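Local coordinates for protein endoglycosidase (Bacteroides thetaiotaomicron, PDB 6Q64) that probably hydrolyses O-glycosidic bonds as a family 18 glycoside hydrolase with a TIM-barrel fold, an endoglycosidase linked to the breakdown of complex N-glycans, at residues A[147-150]-A[151-155]. The protein carries 1 engineered substitution. Numbering follows the deposited sequence.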
loop_
_atom_site.group_PDB
_atom_site.type_symbol
_atom_site.label_atom_id
_atom_site.label_comp_id
_atom_site.label_asym_id
_atom_site.label_seq_id
_atom_site.Cartn_x
_atom_site.Cartn_y
_atom_site.Cartn_z
ATOM N N LEU A 147 -28.773 5.610 -5.333
ATOM C CA LEU A 147 -29.512 4.325 -5.478
ATOM C C LEU A 147 -29.163 3.489 -4.246
ATOM O O LEU A 147 -28.229 3.889 -3.533
ATOM C CB LEU A 147 -29.130 3.621 -6.788
ATOM C CG LEU A 147 -29.595 4.305 -8.081
ATOM C CD1 LEU A 147 -29.030 3.586 -9.297
ATOM C CD2 LEU A 147 -31.119 4.389 -8.178
ATOM N N ASN A 148 -29.925 2.427 -3.981
ATOM C CA ASN A 148 -29.709 1.510 -2.825
ATOM C C ASN A 148 -28.568 0.525 -3.167
ATOM O O ASN A 148 -28.546 -0.022 -4.288
ATOM C CB ASN A 148 -31.031 0.844 -2.413
ATOM C CG ASN A 148 -30.879 -0.143 -1.272
ATOM O OD1 ASN A 148 -30.182 -1.162 -1.384
ATOM N ND2 ASN A 148 -31.529 0.151 -0.156
ATOM N N ALA A 149 -27.642 0.297 -2.233
ATOM C CA ALA A 149 -26.541 -0.691 -2.377
ATOM C C ALA A 149 -27.120 -2.101 -2.581
ATOM O O ALA A 149 -26.881 -2.707 -3.674
ATOM C CB ALA A 149 -25.617 -0.646 -1.185
ATOM N N THR A 150 -27.870 -2.619 -1.599
ATOM C CA THR A 150 -28.305 -4.039 -1.638
ATOM C C THR A 150 -29.187 -4.200 -2.881
ATOM O O THR A 150 -29.117 -5.268 -3.516
ATOM C CB THR A 150 -28.905 -4.548 -0.315
ATOM O OG1 THR A 150 -30.326 -4.609 -0.379
ATOM C CG2 THR A 150 -28.490 -3.733 0.891
ATOM N N GLN A 151 -29.932 -3.159 -3.262
ATOM C CA GLN A 151 -30.816 -3.210 -4.457
ATOM C C GLN A 151 -29.936 -3.276 -5.700
ATOM O O GLN A 151 -30.068 -4.239 -6.491
ATOM C CB GLN A 151 -31.770 -2.016 -4.518
ATOM C CG GLN A 151 -32.814 -2.056 -3.412
ATOM C CD GLN A 151 -34.134 -1.452 -3.822
ATOM O OE1 GLN A 151 -34.218 -0.281 -4.184
ATOM N NE2 GLN A 151 -35.186 -2.254 -3.743
ATOM N N TYR A 152 -29.046 -2.295 -5.839
ATOM C CA TYR A 152 -28.236 -2.124 -7.067
ATOM C C TYR A 152 -27.423 -3.397 -7.320
ATOM O O TYR A 152 -27.308 -3.848 -8.480
ATOM C CB TYR A 152 -27.302 -0.912 -7.002
ATOM C CG TYR A 152 -26.508 -0.780 -8.274
ATOM C CD1 TYR A 152 -27.167 -0.770 -9.493
ATOM C CD2 TYR A 152 -25.122 -0.757 -8.281
ATOM C CE1 TYR A 152 -26.478 -0.703 -10.688
ATOM C CE2 TYR A 152 -24.411 -0.691 -9.471
ATOM C CZ TYR A 152 -25.098 -0.661 -10.676
ATOM O OH TYR A 152 -24.458 -0.590 -11.874
ATOM N N TRP A 153 -26.868 -3.965 -6.257
ATOM C CA TRP A 153 -25.770 -4.947 -6.382
ATOM C C TRP A 153 -26.330 -6.375 -6.404
ATOM O O TRP A 153 -25.854 -7.165 -7.246
ATOM C CB TRP A 153 -24.741 -4.687 -5.279
ATOM C CG TRP A 153 -23.874 -3.499 -5.584
ATOM C CD1 TRP A 153 -23.851 -2.293 -4.940
ATOM C CD2 TRP A 153 -22.928 -3.390 -6.667
ATOM N NE1 TRP A 153 -22.936 -1.458 -5.531
ATOM C CE2 TRP A 153 -22.363 -2.103 -6.597
ATOM C CE3 TRP A 153 -22.501 -4.257 -7.681
ATOM C CZ2 TRP A 153 -21.396 -1.674 -7.503
ATOM C CZ3 TRP A 153 -21.556 -3.829 -8.585
ATOM C CH2 TRP A 153 -21.017 -2.550 -8.495
ATOM N N VAL A 154 -27.339 -6.669 -5.572
ATOM C CA VAL A 154 -27.797 -8.063 -5.271
ATOM C C VAL A 154 -28.835 -8.516 -6.312
ATOM O O VAL A 154 -28.483 -9.423 -7.096
ATOM C CB VAL A 154 -28.304 -8.206 -3.818
ATOM C CG1 VAL A 154 -28.838 -9.605 -3.525
ATOM C CG2 VAL A 154 -27.225 -7.831 -2.804
ATOM N N GLU A 155 -30.064 -7.971 -6.310
ATOM C CA GLU A 155 -31.112 -8.363 -7.308
ATOM C C GLU A 155 -30.769 -7.742 -8.668
ATOM O O GLU A 155 -30.844 -8.473 -9.686
ATOM C CB GLU A 155 -32.562 -8.019 -6.921
ATOM C CG GLU A 155 -32.756 -6.753 -6.098
ATOM C CD GLU A 155 -33.014 -6.995 -4.615
ATOM O OE1 GLU A 155 -33.660 -8.023 -4.284
ATOM O OE2 GLU A 155 -32.576 -6.150 -3.795
#
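Q151 meets N148 at the start of a short helix: its backbone N donates to N148 OD1 at 2.8 Å, making N148 the N-cap. The asparagine can reach there because its CG, anti to the backbone N (chi1 178°), lies beside the carbonyl carbon, which carries OD1 to the N-H at the helix start; that N-H stands tilted from the amide plane. The same two side chains also pack, crossing at about a right angle, with Q151 CG 3.4 Å from N148 OD1 and the two amide planes 70° apart. Next comes Y152, whose N closes the first full turn on N148 O at 2.8 Å, so N148 grips the helix start by both side chain and backbone. W153 N bonds to A149 O (2.9 Å); the same oxygen sits at the indole edge, 3.3 Å from W153 CD1. V154 N reaches T150 O at 3.1 Å, and V154 CG2 rests against that oxygen too. Helix 149-155 follows strand 128-135 and precedes helix 162-179 in the chain, at the surface on the outer side of the parallel barrel; W153 is buried, its side chain touching L138 and T143 and its ring edge-to-face with that of Y169 of helix 162-179.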